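Local coordinates for protein glycoside hydrolase family 81 (Clostridium thermocellum, PDB 6FOP) that probably hydrolyses beta-1,3-glucans such as laminarin, as a family 81 glycoside hydrolase of the cellulosome, at residues Lys63-Ala73 and Ala84-His93; His417-Ala428 and Glu496-Trp507. All blocks are in the same frame, centred on the assembly; numbering follows the deposited sequence.

Interaction 1. Residues Lys63-Ala73 and Ala84-His93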
loop_
_atom_site.group_PDB
_atom_site.type_symbol
_atom_site.label_atom_id
_atom_site.label_comp_id
_atom_site.label_asym_id
_atom_site.label_seq_id
_atom_site.Cartn_x
_atom_site.Cartn_y
_atom_site.Cartn_z
ATOM N N LYS A 63 -16.170 13.403 -16.749
ATOM C CA LYS A 63 -16.963 13.072 -17.945
ATOM C C LYS A 63 -17.032 14.305 -18.826
ATOM O O LYS A 63 -16.543 15.359 -18.441
ATOM C CB LYS A 63 -18.354 12.551 -17.567
ATOM C CG LYS A 63 -19.197 13.532 -16.772
ATOM C CD LYS A 63 -20.522 12.923 -16.370
ATOM C CE LYS A 63 -21.421 13.937 -15.670
ATOM N NZ LYS A 63 -22.648 13.277 -15.146
ATOM N N ALA A 64 -17.595 14.163 -20.025
ATOM C CA ALA A 64 -17.623 15.283 -20.955
ATOM C C ALA A 64 -18.178 16.589 -20.346
ATOM O O ALA A 64 -17.632 17.663 -20.599
ATOM C CB ALA A 64 -18.363 14.887 -22.229
ATOM N N GLU A 65 -19.223 16.493 -19.527
ATOM C CA GLU A 65 -19.883 17.676 -18.940
ATOM C C GLU A 65 -19.022 18.349 -17.863
ATOM O O GLU A 65 -19.117 19.554 -17.638
ATOM C CB GLU A 65 -21.238 17.266 -18.314
ATOM C CG GLU A 65 -21.994 18.412 -17.637
ATOM C CD GLU A 65 -23.258 17.990 -16.933
ATOM O OE1 GLU A 65 -23.574 16.777 -16.891
ATOM O OE2 GLU A 65 -23.934 18.889 -16.392
ATOM N N GLY A 66 -18.221 17.573 -17.139
ATOM C CA GLY A 66 -17.509 18.130 -15.993
ATOM C C GLY A 66 -17.117 17.063 -14.994
ATOM O O GLY A 66 -16.767 15.930 -15.382
ATOM N N ILE A 67 -17.214 17.415 -13.709
ATOM C CA ILE A 67 -16.738 16.558 -12.619
ATOM C C ILE A 67 -17.892 16.140 -11.719
ATOM O O ILE A 67 -18.481 16.978 -11.003
ATOM C CB ILE A 67 -15.660 17.262 -11.746
ATOM C CG1 ILE A 67 -14.543 17.911 -12.583
ATOM C CG2 ILE A 67 -15.068 16.239 -10.781
ATOM C CD1 ILE A 67 -14.725 19.386 -12.876
ATOM N N GLU A 68 -18.240 14.849 -11.742
ATOM C CA GLU A 68 -19.226 14.337 -10.802
ATOM C C GLU A 68 -18.621 14.368 -9.413
ATOM O O GLU A 68 -17.454 14.012 -9.253
ATOM C CB GLU A 68 -19.645 12.897 -11.097
ATOM C CG GLU A 68 -20.265 12.698 -12.465
ATOM C CD GLU A 68 -20.907 11.340 -12.642
ATOM O OE1 GLU A 68 -20.564 10.401 -11.899
ATOM O OE2 GLU A 68 -21.742 11.196 -13.571
ATOM N N VAL A 69 -19.430 14.726 -8.438
ATOM C CA VAL A 69 -19.098 14.759 -7.023
ATOM C C VAL A 69 -20.132 13.948 -6.266
ATOM O O VAL A 69 -21.350 14.100 -6.502
ATOM C CB VAL A 69 -19.090 16.192 -6.471
ATOM C CG1 VAL A 69 -18.802 16.205 -4.973
ATOM C CG2 VAL A 69 -18.108 17.078 -7.222
ATOM N N GLY A 70 -19.687 13.107 -5.334
ATOM C CA GLY A 70 -20.634 12.396 -4.487
ATOM C C GLY A 70 -20.047 11.928 -3.175
ATOM O O GLY A 70 -18.819 11.894 -2.997
ATOM N N LYS A 71 -20.944 11.506 -2.289
ATOM C CA LYS A 71 -20.585 10.813 -1.078
ATOM C C LYS A 71 -21.258 9.462 -1.169
ATOM O O LYS A 71 -22.478 9.392 -1.224
ATOM C CB LYS A 71 -21.019 11.516 0.211
ATOM C CG LYS A 71 -20.407 10.809 1.438
ATOM C CD LYS A 71 -20.686 11.502 2.734
ATOM C CE LYS A 71 -20.104 10.730 3.890
ATOM N NZ LYS A 71 -20.897 9.531 4.213
ATOM N N PRO A 72 -20.489 8.358 -1.165
ATOM C CA PRO A 72 -21.132 7.043 -1.334
ATOM C C PRO A 72 -22.175 6.692 -0.294
ATOM O O PRO A 72 -22.011 7.011 0.891
ATOM C CB PRO A 72 -19.945 6.069 -1.261
ATOM C CG PRO A 72 -18.793 6.886 -1.774
ATOM C CD PRO A 72 -19.023 8.261 -1.225
ATOM N N ALA A 73 -23.245 6.049 -0.761
ATOM C CA ALA A 73 -24.212 5.414 0.114
ATOM C C ALA A 73 -23.759 3.999 0.390
ATOM O O ALA A 73 -23.725 3.172 -0.513
ATOM C CB ALA A 73 -25.581 5.396 -0.528
ATOM N N ALA A 84 -19.976 2.655 -3.412
ATOM C CA ALA A 84 -19.801 3.002 -4.824
ATOM C C ALA A 84 -19.921 4.496 -5.054
ATOM O O ALA A 84 -20.743 5.191 -4.423
ATOM C CB ALA A 84 -20.847 2.311 -5.683
ATOM N N HIS A 85 -19.134 4.989 -5.985
ATOM C CA HIS A 85 -19.306 6.367 -6.444
ATOM C C HIS A 85 -20.706 6.540 -7.046
ATOM O O HIS A 85 -21.152 5.704 -7.838
ATOM C CB HIS A 85 -18.256 6.739 -7.486
ATOM C CG HIS A 85 -18.561 8.027 -8.187
ATOM N ND1 HIS A 85 -18.434 9.262 -7.585
ATOM C CD2 HIS A 85 -19.069 8.250 -9.425
ATOM C CE1 HIS A 85 -18.862 10.193 -8.424
ATOM N NE2 HIS A 85 -19.215 9.609 -9.557
ATOM N N LYS A 86 -21.369 7.629 -6.672
ATOM C CA LYS A 86 -22.588 8.089 -7.334
ATOM C C LYS A 86 -22.497 9.601 -7.517
ATOM O O LYS A 86 -21.810 10.297 -6.781
ATOM C CB LYS A 86 -23.856 7.685 -6.545
ATOM C CG LYS A 86 -23.843 8.153 -5.104
ATOM C CD LYS A 86 -25.183 8.427 -4.505
ATOM C CE LYS A 86 -25.081 8.553 -3.019
ATOM N NZ LYS A 86 -24.866 9.916 -2.525
ATOM N N ASN A 87 -23.208 10.089 -8.520
ATOM C CA ASN A 87 -23.306 11.521 -8.840
ATOM C C ASN A 87 -24.338 12.207 -7.963
ATOM O O ASN A 87 -25.552 12.022 -8.166
ATOM C CB ASN A 87 -23.672 11.639 -10.321
ATOM C CG ASN A 87 -23.797 13.062 -10.814
ATOM O OD1 ASN A 87 -22.963 13.902 -10.561
ATOM N ND2 ASN A 87 -24.850 13.312 -11.583
ATOM N N ASP A 88 -23.890 12.984 -6.976
ATOM C CA ASP A 88 -24.819 13.854 -6.250
ATOM C C ASP A 88 -24.978 15.146 -7.043
ATOM O O ASP A 88 -26.102 15.651 -7.189
ATOM C CB ASP A 88 -24.330 14.112 -4.811
ATOM C CG ASP A 88 -24.422 12.881 -3.914
ATOM O OD1 ASP A 88 -25.307 12.014 -4.135
ATOM O OD2 ASP A 88 -23.581 12.774 -2.961
ATOM N N PHE A 89 -23.887 15.698 -7.557
ATOM C CA PHE A 89 -23.976 16.807 -8.519
ATOM C C PHE A 89 -22.753 16.796 -9.405
ATOM O O PHE A 89 -21.658 16.333 -8.993
ATOM C CB PHE A 89 -24.142 18.180 -7.844
ATOM C CG PHE A 89 -23.085 18.495 -6.851
ATOM C CD1 PHE A 89 -21.917 19.155 -7.258
ATOM C CD2 PHE A 89 -23.258 18.207 -5.515
ATOM C CE1 PHE A 89 -20.936 19.484 -6.338
ATOM C CE2 PHE A 89 -22.280 18.514 -4.591
ATOM C CZ PHE A 89 -21.127 19.183 -5.000
ATOM N N THR A 90 -22.905 17.325 -10.616
ATOM C CA THR A 90 -21.797 17.486 -11.521
ATOM C C THR A 90 -21.404 18.969 -11.566
ATOM O O THR A 90 -22.260 19.848 -11.772
ATOM C CB THR A 90 -22.154 16.942 -12.928
ATOM O OG1 THR A 90 -22.314 15.512 -12.852
ATOM C CG2 THR A 90 -21.107 17.255 -13.914
ATOM N N VAL A 91 -20.121 19.240 -11.360
ATOM C CA VAL A 91 -19.563 20.574 -11.501
ATOM C C VAL A 91 -19.227 20.735 -12.966
ATOM O O VAL A 91 -18.252 20.180 -13.454
ATOM C CB VAL A 91 -18.312 20.760 -10.624
ATOM C CG1 VAL A 91 -17.673 22.125 -10.842
ATOM C CG2 VAL A 91 -18.653 20.583 -9.152
ATOM N N GLY A 92 -20.078 21.514 -13.652
ATOM C CA GLY A 92 -19.925 21.822 -15.064
ATOM C C GLY A 92 -19.638 23.308 -15.259
ATOM O O GLY A 92 -19.317 24.033 -14.306
ATOM N N HIS A 93 -19.825 23.760 -16.491
ATOM C CA HIS A 93 -19.376 25.069 -16.932
ATOM C C HIS A 93 -20.534 25.715 -17.723
ATOM O O HIS A 93 -21.268 25.040 -18.477
ATOM C CB HIS A 93 -18.129 24.881 -17.772
ATOM C CG HIS A 93 -17.397 26.137 -18.109
ATOM N ND1 HIS A 93 -17.871 27.035 -19.032
ATOM C CD2 HIS A 93 -16.193 26.604 -17.719
ATOM C CE1 HIS A 93 -17.000 28.014 -19.191
ATOM N NE2 HIS A 93 -15.975 27.778 -18.396
HETATM O O HOH W 1 -20.295 21.812 -18.562
HETATM O O HOH W 2 -22.554 1.773 -2.535
HETATM O O HOH W 3 -23.101 4.614 -3.236
#
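Lys63, just before the turn into strand 66-70, extends its chain to Thr90 on the antiparallel strand 89-93, placing its NZ 3.2 Å from Thr90 OG1, a weak hydrogen bond. The two strands are neighbours in a seven-stranded antiparallel sheet, with 59-63 beyond 66-70 and 143-147 beyond 89-93. The Lys63 ammonium also makes a salt bridge to Glu68 OE2. Glu65 lays its carboxylate carbon against Thr90 CG2, and a water joins its carbonyl to His93 N. Gly66 CA comes 3.3 Å from Val91 O in a CA-H...O contact. Ile67 and Val91 follow as a hydrogen-bonded pair. Glu68, opposite Thr90 in a non-hydrogen-bonded pair, sends OE1 to His85 NE2 (2.8 Å); the bond uses the anti lone pair, 7° out of the ring plane, while Thr59 holds the other ring nitrogen. Val69 O accepts from both Asp88 N (2.8 Å) and Phe89 N (3.2 Å), a classic beta bulge, and Val69 CB sits over one face of the Phe89 ring. Lys71 N meets Asp88 OD2 from above the carboxylate plane, at 3.0 Å; Tyr172 also bonds OD2. Lys71 O receives Lys86 NZ, which also bridges to Asp88 OD1 (2.7 Å), itself bonded by Asn168. Two waters link Ala73 to Ala84. Lys63 and His85 thus hold both Glu68 oxygens and fix the carboxylate's rotation; the ammonium would probably favour its ionised form.

Interaction 2. Residues His417-Ala428 and Glu496-Trp507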
loop_
_atom_site.group_PDB
_atom_site.type_symbol
_atom_site.label_atom_id
_atom_site.label_comp_id
_atom_site.label_asym_id
_atom_site.label_seq_id
_atom_site.Cartn_x
_atom_site.Cartn_y
_atom_site.Cartn_z
ATOM N N HIS A 417 5.322 -4.159 -7.186
ATOM C CA HIS A 417 5.751 -4.451 -5.814
ATOM C C HIS A 417 5.687 -5.950 -5.500
ATOM O O HIS A 417 6.624 -6.490 -4.889
ATOM C CB HIS A 417 5.015 -3.567 -4.776
ATOM C CG HIS A 417 3.521 -3.752 -4.717
ATOM N ND1 HIS A 417 2.755 -4.134 -5.791
ATOM C CD2 HIS A 417 2.664 -3.588 -3.690
ATOM C CE1 HIS A 417 1.487 -4.194 -5.424
ATOM N NE2 HIS A 417 1.407 -3.866 -4.151
ATOM N N PHE A 418 4.618 -6.623 -5.951
ATOM C CA PHE A 418 4.491 -8.062 -5.712
ATOM C C PHE A 418 5.634 -8.796 -6.420
ATOM O O PHE A 418 6.257 -9.704 -5.840
ATOM C CB PHE A 418 3.183 -8.604 -6.282
ATOM C CG PHE A 418 1.918 -8.009 -5.691
ATOM C CD1 PHE A 418 1.874 -7.445 -4.431
ATOM C CD2 PHE A 418 0.737 -8.119 -6.409
ATOM C CE1 PHE A 418 0.669 -7.014 -3.896
ATOM C CE2 PHE A 418 -0.449 -7.650 -5.897
ATOM C CZ PHE A 418 -0.476 -7.105 -4.635
ATOM N N HIS A 419 5.873 -8.478 -7.687
ATOM C CA HIS A 419 6.882 -9.210 -8.441
ATOM C C HIS A 419 8.266 -8.922 -7.883
ATOM O O HIS A 419 9.066 -9.835 -7.613
ATOM C CB HIS A 419 6.912 -8.805 -9.909
ATOM C CG HIS A 419 5.748 -9.207 -10.747
ATOM N ND1 HIS A 419 4.424 -9.130 -10.383
ATOM C CD2 HIS A 419 5.752 -9.605 -12.037
ATOM C CE1 HIS A 419 3.671 -9.477 -11.418
ATOM N NE2 HIS A 419 4.454 -9.765 -12.427
ATOM N N TYR A 420 8.593 -7.644 -7.772
ATOM C CA TYR A 420 9.958 -7.262 -7.460
ATOM C C TYR A 420 10.315 -7.499 -5.994
ATOM O O TYR A 420 11.484 -7.633 -5.676
ATOM C CB TYR A 420 10.229 -5.830 -7.870
ATOM C CG TYR A 420 10.058 -5.528 -9.347
ATOM C CD1 TYR A 420 9.851 -6.504 -10.289
ATOM C CD2 TYR A 420 10.056 -4.203 -9.783
ATOM C CE1 TYR A 420 9.664 -6.208 -11.623
ATOM C CE2 TYR A 420 9.859 -3.893 -11.094
ATOM C CZ TYR A 420 9.642 -4.884 -12.021
ATOM O OH TYR A 420 9.434 -4.613 -13.339
ATOM N N GLY A 421 9.340 -7.558 -5.104
ATOM C CA GLY A 421 9.613 -7.853 -3.707
ATOM C C GLY A 421 10.382 -9.162 -3.531
ATOM O O GLY A 421 11.264 -9.249 -2.686
ATOM N N TYR A 422 10.033 -10.170 -4.337
ATOM C CA TYR A 422 10.740 -11.443 -4.285
ATOM C C TYR A 422 12.196 -11.310 -4.741
ATOM O O TYR A 422 13.100 -11.919 -4.149
ATOM C CB TYR A 422 10.028 -12.481 -5.140
ATOM C CG TYR A 422 8.697 -12.942 -4.604
ATOM C CD1 TYR A 422 8.608 -13.745 -3.473
ATOM C CD2 TYR A 422 7.493 -12.618 -5.253
ATOM C CE1 TYR A 422 7.388 -14.193 -3.006
ATOM C CE2 TYR A 422 6.259 -13.074 -4.777
ATOM C CZ TYR A 422 6.204 -13.852 -3.640
ATOM O OH TYR A 422 5.004 -14.309 -3.146
ATOM N N PHE A 423 12.432 -10.540 -5.804
ATOM C CA PHE A 423 13.799 -10.291 -6.289
ATOM C C PHE A 423 14.612 -9.559 -5.215
ATOM O O PHE A 423 15.782 -9.885 -4.963
ATOM C CB PHE A 423 13.806 -9.441 -7.584
ATOM C CG PHE A 423 13.411 -10.177 -8.833
ATOM C CD1 PHE A 423 12.104 -10.615 -9.041
ATOM C CD2 PHE A 423 14.339 -10.413 -9.832
ATOM C CE1 PHE A 423 11.748 -11.297 -10.195
ATOM C CE2 PHE A 423 13.993 -11.083 -10.994
ATOM C CZ PHE A 423 12.691 -11.554 -11.170
ATOM N N LEU A 424 13.980 -8.581 -4.566
ATOM C CA LEU A 424 14.625 -7.820 -3.522
ATOM C C LEU A 424 14.941 -8.673 -2.305
ATOM O O LEU A 424 15.978 -8.493 -1.672
ATOM C CB LEU A 424 13.761 -6.613 -3.134
ATOM C CG LEU A 424 13.580 -5.565 -4.238
ATOM C CD1 LEU A 424 12.582 -4.515 -3.752
ATOM C CD2 LEU A 424 14.900 -4.950 -4.656
ATOM N N HIS A 425 14.051 -9.607 -1.981
ATOM C CA HIS A 425 14.293 -10.511 -0.864
ATOM C C HIS A 425 15.578 -11.342 -1.123
ATOM O O HIS A 425 16.468 -11.419 -0.274
ATOM C CB HIS A 425 13.097 -11.380 -0.542
ATOM C CG HIS A 425 13.266 -12.159 0.717
ATOM N ND1 HIS A 425 12.444 -13.203 1.050
ATOM C CD2 HIS A 425 14.146 -12.033 1.746
ATOM C CE1 HIS A 425 12.816 -13.695 2.221
ATOM N NE2 HIS A 425 13.856 -13.021 2.653
ATOM N N ALA A 426 15.660 -11.912 -2.319
ATOM C CA ALA A 426 16.830 -12.704 -2.675
ATOM C C ALA A 426 18.079 -11.851 -2.649
ATOM O O ALA A 426 19.119 -12.280 -2.145
ATOM C CB ALA A 426 16.641 -13.357 -4.023
ATOM N N ALA A 427 18.007 -10.645 -3.192
ATOM C CA ALA A 427 19.167 -9.750 -3.188
ATOM C C ALA A 427 19.604 -9.406 -1.779
ATOM O O ALA A 427 20.793 -9.338 -1.496
ATOM C CB ALA A 427 18.855 -8.491 -3.950
ATOM N N ALA A 428 18.642 -9.146 -0.902
ATOM C CA ALA A 428 18.940 -8.860 0.499
ATOM C C ALA A 428 19.613 -10.031 1.202
ATOM O O ALA A 428 20.572 -9.821 1.988
ATOM C CB ALA A 428 17.684 -8.432 1.230
ATOM N N GLU A 496 2.005 -9.874 -0.033
ATOM C CA GLU A 496 3.027 -9.664 -1.069
ATOM C C GLU A 496 3.570 -8.222 -1.136
ATOM O O GLU A 496 4.723 -8.013 -1.508
ATOM C CB GLU A 496 2.583 -10.138 -2.455
ATOM C CG GLU A 496 2.678 -11.643 -2.602
ATOM C CD GLU A 496 2.456 -12.169 -3.993
ATOM O OE1 GLU A 496 1.799 -11.469 -4.796
ATOM O OE2 GLU A 496 2.896 -13.315 -4.263
ATOM N N ALA A 497 2.766 -7.234 -0.743
ATOM C CA ALA A 497 3.268 -5.863 -0.609
ATOM C C ALA A 497 4.282 -5.828 0.549
ATOM O O ALA A 497 5.405 -5.329 0.420
ATOM C CB ALA A 497 2.110 -4.907 -0.342
ATOM N N ILE A 498 3.902 -6.417 1.676
ATOM C CA ILE A 498 4.760 -6.438 2.863
ATOM C C ILE A 498 6.059 -7.214 2.636
ATOM O O ILE A 498 7.101 -6.843 3.186
ATOM C CB ILE A 498 3.951 -6.920 4.088
ATOM C CG1 ILE A 498 2.970 -5.812 4.529
ATOM C CG2 ILE A 498 4.840 -7.384 5.237
ATOM C CD1 ILE A 498 1.812 -6.322 5.373
ATOM N N ASN A 499 6.015 -8.245 1.789
ATOM C CA ASN A 499 7.235 -8.953 1.412
ATOM C C ASN A 499 8.237 -8.003 0.773
ATOM O O ASN A 499 9.452 -8.076 1.048
ATOM C CB ASN A 499 6.892 -10.062 0.436
ATOM C CG ASN A 499 8.086 -10.915 0.048
ATOM O OD1 ASN A 499 8.827 -11.412 0.909
ATOM N ND2 ASN A 499 8.259 -11.115 -1.246
ATOM N N ALA A 500 7.765 -7.113 -0.111
ATOM C CA ALA A 500 8.689 -6.141 -0.707
ATOM C C ALA A 500 9.261 -5.215 0.357
ATOM O O ALA A 500 10.450 -4.887 0.356
ATOM C CB ALA A 500 8.002 -5.337 -1.786
ATOM N N TRP A 501 8.422 -4.775 1.281
ATOM C CA TRP A 501 8.858 -3.815 2.269
ATOM C C TRP A 501 9.861 -4.392 3.244
ATOM O O TRP A 501 10.898 -3.757 3.534
ATOM C CB TRP A 501 7.676 -3.192 2.995
ATOM C CG TRP A 501 6.608 -2.610 2.124
ATOM C CD1 TRP A 501 5.314 -2.484 2.480
ATOM C CD2 TRP A 501 6.693 -2.121 0.755
ATOM N NE1 TRP A 501 4.593 -1.891 1.476
ATOM C CE2 TRP A 501 5.397 -1.674 0.397
ATOM C CE3 TRP A 501 7.714 -2.017 -0.191
ATOM C CZ2 TRP A 501 5.111 -1.128 -0.857
ATOM C CZ3 TRP A 501 7.425 -1.465 -1.445
ATOM C CH2 TRP A 501 6.137 -1.021 -1.759
ATOM N N GLN A 502 9.613 -5.619 3.700
ATOM C CA GLN A 502 10.612 -6.286 4.571
ATOM C C GLN A 502 11.932 -6.493 3.858
ATOM O O GLN A 502 12.992 -6.356 4.452
ATOM C CB GLN A 502 10.061 -7.567 5.203
ATOM C CG GLN A 502 9.833 -8.742 4.250
ATOM C CD GLN A 502 11.020 -9.655 4.105
ATOM O OE1 GLN A 502 11.831 -9.804 5.014
ATOM N NE2 GLN A 502 11.087 -10.313 2.956
ATOM N N ALA A 503 11.864 -6.835 2.576
ATOM C CA ALA A 503 13.090 -6.995 1.810
ATOM C C ALA A 503 13.882 -5.692 1.739
ATOM O O ALA A 503 15.111 -5.718 1.779
ATOM C CB ALA A 503 12.783 -7.496 0.405
ATOM N N ILE A 504 13.186 -4.553 1.588
ATOM C CA ILE A 504 13.842 -3.242 1.591
ATOM C C ILE A 504 14.524 -2.958 2.935
ATOM O O ILE A 504 15.661 -2.456 2.983
ATOM C CB ILE A 504 12.845 -2.144 1.196
ATOM C CG1 ILE A 504 12.466 -2.295 -0.281
ATOM C CG2 ILE A 504 13.453 -0.772 1.402
ATOM C CD1 ILE A 504 11.399 -1.339 -0.750
ATOM N N ILE A 505 13.866 -3.308 4.031
ATOM C CA ILE A 505 14.494 -3.162 5.356
ATOM C C ILE A 505 15.809 -3.949 5.398
ATOM O O ILE A 505 16.872 -3.433 5.789
ATOM C CB ILE A 505 13.584 -3.644 6.505
ATOM C CG1 ILE A 505 12.290 -2.821 6.576
ATOM C CG2 ILE A 505 14.315 -3.614 7.844
ATOM C CD1 ILE A 505 11.285 -3.313 7.594
ATOM N N LEU A 506 15.725 -5.219 4.995
ATOM C CA LEU A 506 16.913 -6.074 5.039
ATOM C C LEU A 506 18.004 -5.577 4.127
ATOM O O LEU A 506 19.178 -5.578 4.523
ATOM C CB LEU A 506 16.569 -7.518 4.685
ATOM C CG LEU A 506 15.633 -8.314 5.591
ATOM C CD1 LEU A 506 15.357 -9.718 5.036
ATOM C CD2 LEU A 506 16.190 -8.366 7.016
ATOM N N TRP A 507 17.654 -5.152 2.912
ATOM C CA TRP A 507 18.659 -4.606 2.004
ATOM C C TRP A 507 19.357 -3.383 2.572
ATOM O O TRP A 507 20.571 -3.268 2.543
ATOM C CB TRP A 507 18.002 -4.255 0.658
ATOM C CG TRP A 507 18.952 -3.634 -0.293
ATOM C CD1 TRP A 507 19.129 -2.297 -0.520
ATOM C CD2 TRP A 507 19.911 -4.299 -1.120
ATOM N NE1 TRP A 507 20.133 -2.093 -1.432
ATOM C CE2 TRP A 507 20.640 -3.301 -1.806
ATOM C CE3 TRP A 507 20.238 -5.646 -1.344
ATOM C CZ2 TRP A 507 21.641 -3.605 -2.733
ATOM C CZ3 TRP A 507 21.235 -5.938 -2.241
ATOM C CH2 TRP A 507 21.928 -4.922 -2.925
HETATM O O HOH W 4 6.572 -9.577 -3.028
HETATM O O HOH W 5 10.004 -13.691 -0.224
#
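Glu496, His417 and Asn499 give up the most surface where segments 417-428 and 496-507, parts of helices 416-433 and 494-511, pack together, running in the same general direction with segment axes 33° apart and 7.8 Å at closest approach. Glu496 has its CG turned away from its own carbonyl carbon (chi1 -78°) and an extended chain, which carries the carboxylate along the neighbouring helix to Tyr422. Tyr422 OH donates to Glu496 OE2 at 2.6 Å, arriving on the anti side, somewhat out of the carboxylate plane; the ring and carboxylate planes stand almost perpendicular, at 84°. Tyr340 bonds the same oxygen, so OE2 is gripped by two phenols. Further back on the chain, Glu496 CB lies 3.4 Å from Phe418 CD1.

Asn499 comes over one face of the Tyr422 ring, ND2 being 3.5 Å from Tyr422 CD1. That nitrogen also donates to a water that in turn bonds the carbonyls of Phe418 and Glu496. A second water spans Asn499 OD1 and His425 ND1, while His425 NE2 is bonded to Gln429. His425 itself fits as a knob among Asn499, Gln502, Ala503 and Leu506, with Gln502 NE2 3.6 Å above the plane over the middle of its ring.

His417 brings CD2 to 3.6 Å from Ala497 CB, while its NE2 is bonded to Gln491. Between these polar groups the helices come closest at Gly421, whose CA lies 3.6 Å from both CA and CB of Ala500.

The pair belongs to the helical C-terminal domain, a member of the six-hairpin clan. Helix 339-359 packs against His425, helix 440-455 against Leu424 and Trp507, and helix 514-534 against Ala497, Trp501 and Ile504, burying the interface on several sides.

The two contacts share no secondary-structure element and lie on opposite sides of the chain's centre, with their own centres about 39 Å apart and their nearest atoms about 22 Å apart. Interaction 1 joins neighbouring strands inside an antiparallel sheet and is only partly buried; backbone hydrogen bonds define its register, and each segment also holds one lysine-carboxylate salt bridge, Lys63-Glu68 and Lys86-Asp88. Interaction 2 is wholly buried among helices. Its backbones exchange no direct hydrogen bonds, so cohesion comes from small-residue packing, ring contacts, one tyrosine-glutamate bond and bridging waters. Water bridges both interfaces, but at segment ends in interaction 1 and within the helix interface in interaction 2.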